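Local coordinates for mirolysin (Tannerella forsythia, PDB 6R7V), which is a zinc-dependent peptidase of the pappalysin family of metzincins, made as a latent zymogen in which a cysteine switch probably blocks the catalytic zinc, at residues 73-76 and 77-81; 205-208 and 209-213; 215-218 and 219-223; 277-280 and 281-284. The protein carries 1 engineered substitution. All coordinates share one frame; numbering follows the deposited sequence.

Contact 1 of 4, residues 73-76 and 77-81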
loop_
_atom_site.group_PDB
_atom_site.type_symbol
_atom_site.label_atom_id
_atom_site.label_comp_id
_atom_site.label_asym_id
_atom_site.label_seq_id
_atom_site.Cartn_x
_atom_site.Cartn_y
_atom_site.Cartn_z
ATOM N N VAL A 73 -0.277 8.164 10.210
ATOM C CA VAL A 73 -1.391 7.994 9.274
ATOM C C VAL A 73 -1.658 6.504 9.013
ATOM O O VAL A 73 -2.827 6.085 9.009
ATOM C CB VAL A 73 -1.092 8.739 7.952
ATOM C CG1 VAL A 73 -2.092 8.341 6.851
ATOM C CG2 VAL A 73 -1.129 10.260 8.144
ATOM N N LEU A 74 -0.608 5.684 8.825
ATOM C CA LEU A 74 -0.857 4.258 8.605
ATOM C C LEU A 74 -1.559 3.636 9.799
ATOM O O LEU A 74 -2.503 2.884 9.628
ATOM C CB LEU A 74 0.427 3.488 8.310
ATOM C CG LEU A 74 1.190 3.899 7.028
ATOM C CD1 LEU A 74 2.496 3.126 6.919
ATOM C CD2 LEU A 74 0.365 3.565 5.759
ATOM N N ASN A 75 -1.145 4.009 11.002
ATOM C CA ASN A 75 -1.780 3.473 12.208
ATOM C C ASN A 75 -3.209 3.961 12.362
ATOM O O ASN A 75 -4.032 3.204 12.872
ATOM C CB ASN A 75 -0.955 3.804 13.430
ATOM C CG ASN A 75 0.229 2.851 13.541
ATOM O OD1 ASN A 75 0.029 1.648 13.482
ATOM N ND2 ASN A 75 1.444 3.345 13.688
ATOM N N GLU A 76 -3.531 5.148 11.873
ATOM C CA GLU A 76 -4.917 5.598 11.887
ATOM C C GLU A 76 -5.744 4.843 10.874
ATOM O O GLU A 76 -6.787 4.252 11.216
ATOM C CB GLU A 76 -5.011 7.095 11.534
ATOM C CG GLU A 76 -4.468 8.004 12.624
ATOM C CD GLU A 76 -4.533 9.487 12.285
ATOM O OE1 GLU A 76 -5.127 9.864 11.249
ATOM O OE2 GLU A 76 -3.958 10.277 13.062
ATOM N N ASP A 77 -5.269 4.804 9.606
ATOM C CA ASP A 77 -6.105 4.219 8.552
ATOM C C ASP A 77 -6.301 2.726 8.695
ATOM O O ASP A 77 -7.387 2.238 8.334
ATOM C CB ASP A 77 -5.486 4.557 7.196
ATOM C CG ASP A 77 -5.486 6.061 6.879
ATOM O OD1 ASP A 77 -6.156 6.831 7.617
ATOM O OD2 ASP A 77 -4.861 6.456 5.872
ATOM N N PHE A 78 -5.292 2.004 9.182
ATOM C CA PHE A 78 -5.383 0.548 9.353
ATOM C C PHE A 78 -5.999 0.129 10.694
ATOM O O PHE A 78 -6.062 -1.072 10.998
ATOM C CB PHE A 78 -3.989 -0.072 9.174
ATOM C CG PHE A 78 -3.562 -0.163 7.731
ATOM C CD1 PHE A 78 -2.988 0.932 7.083
ATOM C CD2 PHE A 78 -3.789 -1.323 6.993
ATOM C CE1 PHE A 78 -2.678 0.871 5.717
ATOM C CE2 PHE A 78 -3.429 -1.390 5.625
ATOM C CZ PHE A 78 -2.860 -0.299 5.010
ATOM N N ARG A 79 -6.495 1.100 11.480
ATOM C CA ARG A 79 -7.167 0.750 12.743
ATOM C C ARG A 79 -8.494 1.517 12.843
ATOM O O ARG A 79 -9.076 1.600 13.940
ATOM C CB ARG A 79 -6.254 1.063 13.927
ATOM C CG ARG A 79 -5.005 0.173 13.971
ATOM C CD ARG A 79 -4.204 0.408 15.243
ATOM N NE ARG A 79 -3.757 1.788 15.402
ATOM C CZ ARG A 79 -3.178 2.242 16.510
ATOM N NH1 ARG A 79 -2.999 1.440 17.549
ATOM N NH2 ARG A 79 -2.809 3.511 16.600
ATOM N N ARG A 80 -8.982 2.064 11.712
ATOM C CA ARG A 80 -10.169 2.930 11.678
ATOM C C ARG A 80 -10.135 3.982 12.829
ATOM O O ARG A 80 -11.137 4.236 13.521
ATOM C CB ARG A 80 -11.478 2.132 11.661
ATOM C CG ARG A 80 -12.633 3.027 11.172
ATOM C CD ARG A 80 -13.752 2.328 10.409
ATOM N NE ARG A 80 -14.746 3.297 9.938
ATOM C CZ ARG A 80 -14.637 4.068 8.846
ATOM N NH1 ARG A 80 -13.547 4.011 8.077
ATOM N NH2 ARG A 80 -15.600 4.934 8.538
ATOM N N MET A 81 -8.974 4.627 12.979
ATOM C CA MET A 81 -8.776 5.702 13.927
ATOM C C MET A 81 -8.526 7.013 13.208
ATOM O O MET A 81 -8.195 8.006 13.868
ATOM C CB MET A 81 -7.653 5.363 14.888
ATOM C CG MET A 81 -8.044 4.242 15.832
ATOM S SD MET A 81 -6.665 3.737 16.856
ATOM C CE MET A 81 -6.546 5.119 17.896
HETATM O O HOH W 1 -5.268 9.229 8.610
#
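Asp77 and Val73 lie side by side on the buried side of helix 64-77, pointing the same way. Asp77 OD2 sits 3.5 Å from Val73 CG1. OD2 is also taken by Thr206 and Arg203, so this carboxylate links two helices. Leu74 and Phe78 run alongside each other on the same packed side, with Leu74 CD2 4.1 Å from Phe78 CE1. The edge of the Phe78 ring faces Leu74 O. Here helix 64-77, probably the backing helix of the metzincin fold, ends against the active-site helix 203-212. Past the helix end Met81 N reaches back five residues to Glu76 O (2.8 Å), with Arg80 in left-handed backbone angles. Arg79 N reaches Glu76 O from the opposite face of its plane, at 3.2 Å. The outer side is looser. Arg79 bends at chi3 (-59°), which brings NE back to Asn75 O at 2.9 Å, above the carbonyl plane. Asn75 OD1, held by Phe103 N, lies over one face of the guanidinium, and Met81 SD over the other. Glu76 extends to Arg191, and a water joins Glu76 OE1 to Asp77 OD1. Met81 is exposed.

Contact 2 of 4, residues 205-208 and 209-213. Engineered in segment 205-208: Ala208 (natural residue Glu). With ZN (zinc ion), chain D.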
loop_
_atom_site.group_PDB
_atom_site.type_symbol
_atom_site.label_atom_id
_atom_site.label_comp_id
_atom_site.label_asym_id
_atom_site.label_seq_id
_atom_site.Cartn_x
_atom_site.Cartn_y
_atom_site.Cartn_z
ATOM N N ALA A 205 0.736 6.437 0.710
ATOM C CA ALA A 205 1.298 5.232 1.338
ATOM C C ALA A 205 0.214 4.295 1.853
ATOM O O ALA A 205 0.417 3.095 1.795
ATOM C CB ALA A 205 2.247 5.614 2.476
ATOM N N THR A 206 -0.930 4.818 2.358
ATOM C CA THR A 206 -2.001 3.892 2.775
ATOM C C THR A 206 -2.426 3.030 1.597
ATOM O O THR A 206 -2.545 1.797 1.727
ATOM C CB THR A 206 -3.216 4.689 3.295
ATOM O OG1 THR A 206 -2.758 5.372 4.473
ATOM C CG2 THR A 206 -4.382 3.784 3.708
ATOM N N HIS A 207 -2.599 3.676 0.423
ATOM C CA HIS A 207 -2.994 2.986 -0.801
ATOM C C HIS A 207 -1.914 1.950 -1.212
ATOM O O HIS A 207 -2.252 0.800 -1.535
ATOM C CB HIS A 207 -3.183 4.070 -1.868
ATOM C CG HIS A 207 -3.466 3.580 -3.248
ATOM N ND1 HIS A 207 -4.729 3.682 -3.802
ATOM C CD2 HIS A 207 -2.618 3.064 -4.170
ATOM C CE1 HIS A 207 -4.611 3.220 -5.034
ATOM N NE2 HIS A 207 -3.357 2.814 -5.286
ATOM N N ALA A 208 -0.627 2.359 -1.213
ATOM C CA ALA A 208 0.462 1.457 -1.629
ATOM C C ALA A 208 0.583 0.294 -0.681
ATOM O O ALA A 208 0.813 -0.836 -1.125
ATOM C CB ALA A 208 1.780 2.210 -1.675
ATOM N N VAL A 209 0.485 0.552 0.634
ATOM C CA VAL A 209 0.575 -0.540 1.622
ATOM C C VAL A 209 -0.626 -1.499 1.409
ATOM O O VAL A 209 -0.453 -2.717 1.547
ATOM C CB VAL A 209 0.695 0.010 3.078
ATOM C CG1 VAL A 209 0.575 -1.096 4.125
ATOM C CG2 VAL A 209 2.006 0.769 3.255
ATOM N N GLY A 210 -1.795 -0.966 1.011
ATOM C CA GLY A 210 -2.918 -1.829 0.662
ATOM C C GLY A 210 -2.508 -2.804 -0.433
ATOM O O GLY A 210 -2.784 -3.990 -0.319
ATOM N N HIS A 211 -1.818 -2.334 -1.517
ATOM C CA HIS A 211 -1.321 -3.290 -2.547
ATOM C C HIS A 211 -0.298 -4.292 -1.988
ATOM O O HIS A 211 -0.336 -5.470 -2.350
ATOM C CB HIS A 211 -0.646 -2.552 -3.695
ATOM C CG HIS A 211 -1.531 -1.666 -4.535
ATOM N ND1 HIS A 211 -2.664 -2.146 -5.174
ATOM C CD2 HIS A 211 -1.329 -0.389 -4.923
ATOM C CE1 HIS A 211 -3.116 -1.144 -5.924
ATOM N NE2 HIS A 211 -2.339 -0.086 -5.824
ATOM N N TRP A 212 0.617 -3.824 -1.130
ATOM C CA TRP A 212 1.596 -4.739 -0.521
ATOM C C TRP A 212 0.887 -5.825 0.331
ATOM O O TRP A 212 1.445 -6.922 0.535
ATOM C CB TRP A 212 2.548 -3.869 0.306
ATOM C CG TRP A 212 3.640 -4.609 1.001
ATOM C CD1 TRP A 212 4.787 -5.110 0.446
ATOM C CD2 TRP A 212 3.710 -4.876 2.394
ATOM N NE1 TRP A 212 5.548 -5.711 1.416
ATOM C CE2 TRP A 212 4.889 -5.622 2.621
ATOM C CE3 TRP A 212 2.863 -4.598 3.472
ATOM C CZ2 TRP A 212 5.270 -6.045 3.905
ATOM C CZ3 TRP A 212 3.231 -5.024 4.735
ATOM C CH2 TRP A 212 4.404 -5.773 4.938
ATOM N N LEU A 213 -0.359 -5.521 0.798
ATOM C CA LEU A 213 -1.216 -6.420 1.535
ATOM C C LEU A 213 -2.324 -7.025 0.642
ATOM O O LEU A 213 -3.381 -7.464 1.120
ATOM C CB LEU A 213 -1.786 -5.740 2.781
ATOM C CG LEU A 213 -0.732 -5.374 3.838
ATOM C CD1 LEU A 213 -1.353 -4.587 4.958
ATOM C CD2 LEU A 213 0.012 -6.645 4.369
HETATM ZN ZN ZN D . -2.552 1.707 -6.773
#
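His207 NE2 and His211 NE2 lie only 3.1 Å apart, yet no hydrogen bond joins them. Both bind the same zinc ion. His207 NE2 and His211 NE2 each sit 2.0 Å from the zinc ion. The rings meet obliquely, with planes at 86°. Successive turns of the helix supply two ligands to one ion. Different first torsions bring this about. His207 has CG anti to its own N (chi1 174°), while in His211 CG lies beside N and anti to the carbonyl carbon (chi1 -65°). The rings therefore converge from positions four residues apart. The far nitrogens fix how the rings turn: His207 ND1 is bonded to Tyr266 O, and His211 ND1 to Leu215 O. Beneath the rings the helix is regular. Val209 N bonds to Ala205 O at 2.8 Å, and Trp212 N to Ala208 O at 3.0 Å. This is the HEXXH part of the metzincin zinc motif. Its Glu position holds Ala208, an engineered residue, which offers only a CB and packs on Val182 and Ile184. Away from the metal, Val209 CG2 lies 3.2 Å from Ala205 O, and the residue also meets Phe78 and Phe103. Trp212 NE1 goes to Asp180. His217 and Cys6 complete the zinc site. With ND1 of both rings bound to backbone carbonyls, each NE2 probably gives the zinc its lone pair. A cysteine sulfur in the fourth place is consistent with cysteine-switch latency.

Contact 3 of 4, residues 215-218 and 219-223. With CA (calcium ion), chain B; ZN (zinc ion), chain D.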
loop_
_atom_site.group_PDB
_atom_site.type_symbol
_atom_site.label_atom_id
_atom_site.label_comp_id
_atom_site.label_asym_id
_atom_site.label_seq_id
_atom_site.Cartn_x
_atom_site.Cartn_y
_atom_site.Cartn_z
ATOM N N LEU A 215 -4.264 -5.945 -1.899
ATOM C CA LEU A 215 -5.446 -5.290 -2.463
ATOM C C LEU A 215 -5.186 -4.756 -3.847
ATOM O O LEU A 215 -4.064 -4.297 -4.153
ATOM C CB LEU A 215 -5.911 -4.126 -1.576
ATOM C CG LEU A 215 -6.263 -4.476 -0.137
ATOM C CD1 LEU A 215 -6.825 -3.262 0.569
ATOM C CD2 LEU A 215 -7.242 -5.659 -0.053
ATOM N N ARG A 216 -6.255 -4.716 -4.640
ATOM C CA ARG A 216 -6.230 -4.176 -5.998
ATOM C C ARG A 216 -7.029 -2.902 -6.077
ATOM O O ARG A 216 -7.951 -2.655 -5.279
ATOM C CB ARG A 216 -6.863 -5.182 -6.956
ATOM C CG ARG A 216 -6.096 -6.472 -7.044
ATOM C CD ARG A 216 -6.632 -7.275 -8.184
ATOM N NE ARG A 216 -6.112 -8.633 -8.166
ATOM C CZ ARG A 216 -6.328 -9.509 -9.136
ATOM N NH1 ARG A 216 -6.998 -9.151 -10.226
ATOM N NH2 ARG A 216 -5.867 -10.745 -9.035
ATOM N N HIS A 217 -6.792 -2.148 -7.147
ATOM C CA HIS A 217 -7.629 -0.986 -7.434
ATOM C C HIS A 217 -9.087 -1.373 -7.465
ATOM O O HIS A 217 -9.455 -2.389 -8.070
ATOM C CB HIS A 217 -7.228 -0.384 -8.757
ATOM C CG HIS A 217 -5.895 0.269 -8.680
ATOM N ND1 HIS A 217 -5.066 0.315 -9.765
ATOM C CD2 HIS A 217 -5.280 0.861 -7.631
ATOM C CE1 HIS A 217 -3.978 0.956 -9.369
ATOM N NE2 HIS A 217 -4.037 1.271 -8.081
ATOM N N ILE A 218 -9.915 -0.548 -6.816
ATOM C CA ILE A 218 -11.315 -0.898 -6.584
ATOM C C ILE A 218 -12.120 -1.061 -7.900
ATOM O O ILE A 218 -13.082 -1.827 -7.953
ATOM C CB ILE A 218 -11.951 0.151 -5.655
ATOM C CG1 ILE A 218 -13.345 -0.273 -5.195
ATOM C CG2 ILE A 218 -11.970 1.559 -6.301
ATOM C CD1 ILE A 218 -13.837 0.517 -3.980
ATOM N N TRP A 219 -11.719 -0.346 -8.950
ATOM C CA TRP A 219 -12.444 -0.427 -10.226
ATOM C C TRP A 219 -11.987 -1.594 -11.126
ATOM O O TRP A 219 -12.557 -1.775 -12.217
ATOM C CB TRP A 219 -12.358 0.896 -10.993
ATOM C CG TRP A 219 -11.010 1.179 -11.549
ATOM C CD1 TRP A 219 -10.558 0.895 -12.802
ATOM C CD2 TRP A 219 -9.909 1.769 -10.846
ATOM N NE1 TRP A 219 -9.231 1.257 -12.915
ATOM C CE2 TRP A 219 -8.815 1.809 -11.735
ATOM C CE3 TRP A 219 -9.759 2.328 -9.567
ATOM C CZ2 TRP A 219 -7.569 2.341 -11.374
ATOM C CZ3 TRP A 219 -8.523 2.841 -9.204
ATOM C CH2 TRP A 219 -7.449 2.871 -10.118
ATOM N N GLY A 220 -10.995 -2.370 -10.704
ATOM C CA GLY A 220 -10.614 -3.561 -11.462
ATOM C C GLY A 220 -9.615 -3.418 -12.593
ATOM O O GLY A 220 -9.387 -4.388 -13.314
ATOM N N ASP A 221 -8.997 -2.232 -12.737
ATOM C CA ASP A 221 -7.951 -1.966 -13.718
ATOM C C ASP A 221 -8.377 -2.450 -15.095
ATOM O O ASP A 221 -7.635 -3.165 -15.761
ATOM C CB ASP A 221 -6.643 -2.669 -13.273
ATOM C CG ASP A 221 -6.002 -2.001 -12.073
ATOM O OD1 ASP A 221 -5.849 -0.776 -12.105
ATOM O OD2 ASP A 221 -5.665 -2.719 -11.098
ATOM N N ASP A 222 -9.593 -2.079 -15.526
ATOM C CA ASP A 222 -10.134 -2.629 -16.755
ATOM C C ASP A 222 -10.547 -1.578 -17.748
ATOM O O ASP A 222 -11.372 -1.849 -18.634
ATOM C CB ASP A 222 -11.341 -3.502 -16.386
ATOM C CG ASP A 222 -12.375 -2.805 -15.508
ATOM O OD1 ASP A 222 -12.294 -1.568 -15.345
ATOM O OD2 ASP A 222 -13.242 -3.492 -14.970
ATOM N N GLY A 223 -10.023 -0.379 -17.587
ATOM C CA GLY A 223 -10.275 0.696 -18.542
ATOM C C GLY A 223 -11.682 1.242 -18.537
ATOM O O GLY A 223 -12.122 1.808 -19.528
HETATM CA CA CA B . -14.193 -1.680 -13.812
HETATM ZN ZN ZN D . -2.552 1.707 -6.773
HETATM O O HOH W 2 -4.395 -2.807 -8.632
HETATM O O HOH W 3 -7.912 -4.017 -10.047
HETATM O O HOH W 4 -15.199 -3.553 -12.744
#
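The backbone folds into a type I beta turn from His217 to Gly220, closed by Gly220 N to His217 O at 3.1 Å. Gly220 has a positive phi of 87°, and Asp221 follows with left-handed angles, which brings its carboxylate back to the edge of the His217 ring. The turn follows the active-site helix and carries the third histidine of the extended metzincin zinc motif. His217 NE2 binds the zinc, together with His207, His211 and Cys6. Its other nitrogen, ND1, donates to Asp221 OD1 at 2.7 Å. The bond is nearly straight, lies in the ring plane and uses the syn lone pair of OD1. The carboxylate plane is turned 68° from the ring. This second-shell bond fixes the rotation of the imidazole, and the acidic partner probably makes the ring a stronger zinc ligand. One face of the ring is met by Trp219 CH2. The two ring planes are almost parallel but slid apart, so they barely overlap. Instead His217 CB sits over the face of the six-membered ring, a CH-pi contact 3.5 Å from its centroid. Trp219 reaches this place because CG stands between N and the carbonyl carbon (chi1 71°). A water bridges His217 N and Asp221 OD2. Trp219 O, within the turn, and both oxygens of Asp222, just past it, hold a calcium ion, with a water and the backbone oxygens of Ser225, Gln238 and Gly239. Asp222 OD1 and OD2 each lie 2.4 Å from the calcium ion.

Contact 4 of 4, residues 277-280 and 281-284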
loop_
_atom_site.group_PDB
_atom_site.type_symbol
_atom_site.label_atom_id
_atom_site.label_comp_id
_atom_site.label_asym_id
_atom_site.label_seq_id
_atom_site.Cartn_x
_atom_site.Cartn_y
_atom_site.Cartn_z
ATOM N N LEU A 277 -11.917 5.038 4.061
ATOM C CA LEU A 277 -12.161 3.679 4.545
ATOM C C LEU A 277 -11.520 2.606 3.722
ATOM O O LEU A 277 -11.250 2.751 2.506
ATOM C CB LEU A 277 -13.681 3.318 4.687
ATOM C CG LEU A 277 -14.386 2.826 3.408
ATOM C CD1 LEU A 277 -15.717 2.132 3.753
ATOM C CD2 LEU A 277 -14.669 3.964 2.434
ATOM N N PHE A 278 -11.288 1.480 4.440
ATOM C CA PHE A 278 -11.172 0.146 3.884
ATOM C C PHE A 278 -12.460 -0.554 4.208
ATOM O O PHE A 278 -13.077 -0.214 5.224
ATOM C CB PHE A 278 -10.018 -0.680 4.480
ATOM C CG PHE A 278 -8.617 -0.279 4.067
ATOM C CD1 PHE A 278 -8.179 -0.449 2.751
ATOM C CD2 PHE A 278 -7.707 0.175 5.019
ATOM C CE1 PHE A 278 -6.861 -0.146 2.398
ATOM C CE2 PHE A 278 -6.395 0.492 4.660
ATOM C CZ PHE A 278 -5.996 0.357 3.347
ATOM N N THR A 279 -12.831 -1.563 3.445
ATOM C CA THR A 279 -14.003 -2.344 3.829
ATOM C C THR A 279 -13.617 -3.548 4.697
ATOM O O THR A 279 -12.441 -3.955 4.740
ATOM C CB THR A 279 -14.752 -2.874 2.613
ATOM O OG1 THR A 279 -13.974 -3.875 1.946
ATOM C CG2 THR A 279 -15.195 -1.810 1.666
ATOM N N LYS A 280 -14.618 -4.189 5.316
ATOM C CA LYS A 280 -14.357 -5.433 6.053
ATOM C C LYS A 280 -13.760 -6.513 5.125
ATOM O O LYS A 280 -12.891 -7.275 5.551
ATOM C CB LYS A 280 -15.648 -5.953 6.678
ATOM C CG LYS A 280 -16.147 -5.033 7.798
ATOM C CD LYS A 280 -17.548 -5.423 8.257
ATOM C CE LYS A 280 -18.040 -4.494 9.340
ATOM N NZ LYS A 280 -19.459 -4.794 9.692
ATOM N N GLY A 281 -14.258 -6.603 3.888
ATOM C CA GLY A 281 -13.727 -7.587 2.948
ATOM C C GLY A 281 -12.275 -7.344 2.589
ATOM O O GLY A 281 -11.493 -8.297 2.428
ATOM N N GLN A 282 -11.890 -6.057 2.428
ATOM C CA GLN A 282 -10.486 -5.740 2.165
ATOM C C GLN A 282 -9.638 -6.103 3.380
ATOM O O GLN A 282 -8.584 -6.686 3.203
ATOM C CB GLN A 282 -10.334 -4.251 1.821
ATOM C CG GLN A 282 -10.880 -3.888 0.435
ATOM C CD GLN A 282 -10.896 -2.389 0.247
ATOM O OE1 GLN A 282 -11.247 -1.629 1.160
ATOM N NE2 GLN A 282 -10.463 -1.931 -0.943
ATOM N N VAL A 283 -10.110 -5.786 4.603
ATOM C CA VAL A 283 -9.411 -6.174 5.835
ATOM C C VAL A 283 -9.159 -7.698 5.880
ATOM O O VAL A 283 -8.061 -8.131 6.256
ATOM C CB VAL A 283 -10.230 -5.728 7.071
ATOM C CG1 VAL A 283 -9.765 -6.455 8.334
ATOM C CG2 VAL A 283 -10.117 -4.222 7.221
ATOM N N GLU A 284 -10.175 -8.489 5.581
ATOM C CA GLU A 284 -10.028 -9.947 5.593
ATOM C C GLU A 284 -8.911 -10.378 4.661
ATOM O O GLU A 284 -8.091 -11.224 5.042
ATOM C CB GLU A 284 -11.339 -10.639 5.198
ATOM C CG GLU A 284 -12.456 -10.532 6.219
ATOM C CD GLU A 284 -13.763 -11.117 5.718
ATOM O OE1 GLU A 284 -13.946 -12.352 5.834
ATOM O OE2 GLU A 284 -14.599 -10.345 5.196
#
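A capping box starts helix 280-288, with Thr279 at the N-cap and Gln282 three residues on. Gln282 N donates to Thr279 OG1 at 3.1 Å. In return Gln282 OE1 accepts from Thr279 N at 2.8 Å, with the donor tilted slightly from the amide plane. The two side chains cross at about a right angle. Thr279 OG1 stands between N and the carbonyl carbon (chi1 69°), where it faces the first turn. The extended Gln282 chain runs back past it, with CG 3.4 Å from Thr279 OG1. OE1 is held twice, because Asn265 ND2 also binds it. The amide end reaches the residue before the cap as well: Gln282 OE1 lies 3.3 Å from Phe278 CA and at the edge of the Phe278 ring, whose plane is 73° from the amide. OG1 of the cap thus takes one N-H of the first turn, that of Gln282. Asp234, which lies between the calcium ligands Ile232 and Thr235, adds to this. Its carboxylate is hydrogen-bonded to Thr279 OG1 and Gly281 N, and a negative charge there would probably suit the positive end of the helix. Ordinary helix bonding begins with Val283 N to Thr279 O at 3.0 Å, followed by Glu284 N to Lys280 O. Phe278 points toward the helix start and packs on Tyr266 and Phe78. Its CB makes a long contact of 4.5 Å with Val283 CG2. On the outer side Lys280 extends its chain to Asn94 O, while Glu284 lies exposed.

Contact 2 lies at the centre of the chain. The touching residues of contacts 2 and 3 are all buried, while contacts 1 and 4 are only partly so. Contacts 2 and 3 share the zinc ion and follow one another along the chain, with a probable hydrogen bond from Leu215 N to Gly210 O (2.9 Å). Metal coordination dominates both, and contact 3 adds a calcium ion. Contacts 1 and 4 hold helix ends, a C-terminal exit and an N-terminal cap, built from backbone and polar side-chain bonds. Apolar packing also ties the four together: Phe78 meets Val209 and Phe278, Phe278 meets Thr206, and Leu215 packs on Phe278.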